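Local coordinates for AbiEi antitoxin C-terminal domain-containing protein (Mycobacterium tuberculosis, PDB 1ZEL) that is of unknown function but probably binds DNA through a winged-helix domain and carries a domain of the AbiEi antitoxin family, at residues Leu88-Trp93 and Gly122-Trp127. Sequence-based numbering, arbitrary orientation.
Sequences LPLRSW and GRIPIW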
loop_
_atom_site.group_PDB
_atom_site.type_symbol
_atom_site.label_atom_id
_atom_site.label_comp_id
_atom_site.label_asym_id
_atom_site.label_seq_id
_atom_site.Cartn_x
_atom_site.Cartn_y
_atom_site.Cartn_z
ATOM N N LEU A 88 -2.033 -4.383 9.643
ATOM C CA LEU A 88 -3.185 -4.853 10.400
ATOM C C LEU A 88 -4.437 -3.980 10.232
ATOM O O LEU A 88 -5.543 -4.513 10.182
ATOM C CB LEU A 88 -2.842 -5.084 11.890
ATOM C CG LEU A 88 -2.440 -6.492 12.295
ATOM C CD1 LEU A 88 -2.012 -6.555 13.771
ATOM C CD2 LEU A 88 -3.550 -7.529 11.995
ATOM N N PRO A 89 -4.281 -2.634 10.140
ATOM C CA PRO A 89 -5.472 -1.837 9.788
ATOM C C PRO A 89 -6.202 -2.298 8.510
ATOM O O PRO A 89 -7.437 -2.311 8.474
ATOM C CB PRO A 89 -4.906 -0.424 9.595
ATOM C CG PRO A 89 -3.643 -0.397 10.471
ATOM C CD PRO A 89 -3.094 -1.784 10.422
ATOM N N LEU A 90 -5.454 -2.660 7.472
ATOM C CA LEU A 90 -6.065 -3.115 6.225
ATOM C C LEU A 90 -6.629 -4.525 6.335
ATOM O O LEU A 90 -7.700 -4.827 5.797
ATOM C CB LEU A 90 -5.065 -3.023 5.073
ATOM C CG LEU A 90 -4.705 -1.587 4.693
ATOM C CD1 LEU A 90 -3.589 -1.594 3.675
ATOM C CD2 LEU A 90 -5.931 -0.838 4.148
ATOM N N ARG A 91 -5.894 -5.409 7.002
ATOM C CA ARG A 91 -6.428 -6.741 7.278
ATOM C C ARG A 91 -7.692 -6.645 8.123
ATOM O O ARG A 91 -8.595 -7.457 7.956
ATOM C CB ARG A 91 -5.385 -7.613 7.985
ATOM C CG ARG A 91 -4.061 -7.705 7.208
ATOM C CD ARG A 91 -3.180 -8.794 7.774
ATOM N NE ARG A 91 -1.764 -8.486 7.583
ATOM C CZ ARG A 91 -1.079 -8.720 6.458
ATOM N NH1 ARG A 91 -1.665 -9.287 5.415
ATOM N NH2 ARG A 91 0.208 -8.395 6.386
ATOM N N SER A 92 -7.767 -5.688 9.044
ATOM C CA SER A 92 -9.024 -5.550 9.812
ATOM C C SER A 92 -10.215 -5.137 8.946
ATOM O O SER A 92 -11.374 -5.536 9.199
ATOM C CB SER A 92 -8.857 -4.614 11.017
ATOM O OG SER A 92 -9.070 -3.257 10.695
ATOM N N TRP A 93 -9.941 -4.339 7.923
ATOM C CA TRP A 93 -10.951 -4.019 6.925
ATOM C C TRP A 93 -11.421 -5.253 6.149
ATOM O O TRP A 93 -12.641 -5.497 6.043
ATOM C CB TRP A 93 -10.438 -2.909 6.005
ATOM C CG TRP A 93 -11.499 -2.311 5.072
ATOM C CD1 TRP A 93 -12.836 -2.557 5.070
ATOM C CD2 TRP A 93 -11.264 -1.332 4.058
ATOM N NE1 TRP A 93 -13.458 -1.811 4.084
ATOM C CE2 TRP A 93 -12.504 -1.045 3.454
ATOM C CE3 TRP A 93 -10.117 -0.665 3.606
ATOM C CZ2 TRP A 93 -12.629 -0.129 2.400
ATOM C CZ3 TRP A 93 -10.243 0.256 2.568
ATOM C CH2 TRP A 93 -11.481 0.503 1.969
ATOM N N GLY A 122 4.746 5.440 8.304
ATOM C CA GLY A 122 3.682 6.425 8.197
ATOM C C GLY A 122 2.391 5.763 7.791
ATOM O O GLY A 122 2.254 4.537 7.862
ATOM N N ARG A 123 1.441 6.568 7.346
ATOM C CA ARG A 123 0.178 6.013 6.902
ATOM C C ARG A 123 0.404 5.114 5.690
ATOM O O ARG A 123 1.321 5.342 4.895
ATOM C CB ARG A 123 -0.825 7.118 6.620
ATOM C CG ARG A 123 -1.108 7.939 7.869
ATOM C CD ARG A 123 -2.257 8.874 7.625
ATOM N NE ARG A 123 -2.037 9.676 6.430
ATOM C CZ ARG A 123 -3.005 10.282 5.753
ATOM N NH1 ARG A 123 -4.268 10.172 6.154
ATOM N NH2 ARG A 123 -2.712 10.995 4.670
ATOM N N ILE A 124 -0.399 4.063 5.602
ATOM C CA ILE A 124 -0.265 3.078 4.513
ATOM C C ILE A 124 -0.903 3.620 3.254
ATOM O O ILE A 124 -2.116 3.862 3.223
ATOM C CB ILE A 124 -0.924 1.720 4.875
ATOM C CG1 ILE A 124 -0.362 1.187 6.207
ATOM C CG2 ILE A 124 -0.726 0.713 3.690
ATOM C CD1 ILE A 124 -1.431 0.571 7.157
ATOM N N PRO A 125 -0.104 3.810 2.194
ATOM C CA PRO A 125 -0.649 4.265 0.922
ATOM C C PRO A 125 -1.407 3.157 0.189
ATOM O O PRO A 125 -0.861 2.065 -0.067
ATOM C CB PRO A 125 0.600 4.684 0.142
ATOM C CG PRO A 125 1.658 3.760 0.666
ATOM C CD PRO A 125 1.356 3.592 2.126
ATOM N N ILE A 126 -2.668 3.430 -0.123
ATOM C CA ILE A 126 -3.480 2.507 -0.914
ATOM C C ILE A 126 -4.140 3.199 -2.082
ATOM O O ILE A 126 -4.269 4.417 -2.101
ATOM C CB ILE A 126 -4.599 1.810 -0.063
ATOM C CG1 ILE A 126 -5.581 2.849 0.508
ATOM C CG2 ILE A 126 -3.999 0.958 1.058
ATOM C CD1 ILE A 126 -6.804 2.200 1.167
ATOM N N TRP A 127 -4.573 2.410 -3.051
ATOM C CA TRP A 127 -5.423 2.891 -4.124
ATOM C C TRP A 127 -6.791 2.309 -3.854
ATOM O O TRP A 127 -6.890 1.150 -3.430
ATOM C CB TRP A 127 -4.896 2.401 -5.498
ATOM C CG TRP A 127 -5.936 2.650 -6.605
ATOM C CD1 TRP A 127 -6.203 3.836 -7.232
ATOM C CD2 TRP A 127 -6.900 1.707 -7.102
ATOM N NE1 TRP A 127 -7.260 3.676 -8.127
ATOM C CE2 TRP A 127 -7.702 2.381 -8.054
ATOM C CE3 TRP A 127 -7.156 0.355 -6.839
ATOM C CZ2 TRP A 127 -8.734 1.740 -8.750
ATOM C CZ3 TRP A 127 -8.180 -0.274 -7.521
ATOM C CH2 TRP A 127 -8.958 0.414 -8.469
#
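L90 meets both I124 and I126 across the contact. CB points toward the strand; chi1 of -68° sets CG beside the backbone N, anti to the carbonyl carbon, and CG then splits into two methyls. CD1 faces the CG2 methyls of both isoleucines, 3.7 Å from CG2 of I124 and 3.7 Å from CG2 of I126. CD2 of L90 reaches only the second of them, lying 4.1 Å from CG2 of I126. The L90 side chain runs counter to those of I124 and I126, so the contact is made alongside. The remaining contacts are looser: CG on the ring of P89 lies 4.1 Å from CD1 of I124, and CD1 of I126 comes to the edge of the W93 indole, near the ring plane, 4.2 Å from CZ3. This is helix-on-sheet packing within the AbiEi antitoxin C-terminal family region: residues 124-127 form the middle strand of a three-stranded mixed sheet, and helix 88-96 covers one face. The axes of 88-93 and 124-127 approach to 10.6 Å at 40°, and no hydrogen bond joins them, so apolar side chains carry the contact. Alternation along the strand fits this, since I124 and I126 point at the helix while P125 points away and touches S108 of helix 106-113. Around the interface, L90 also packs on L104 and V142 of the flanking strands, and the W93 ring meets that of F102. Within the helix, OG of S92 donates to O of P89 at 2.9 Å, approaching from the same face of the carbonyl plane as N of W93.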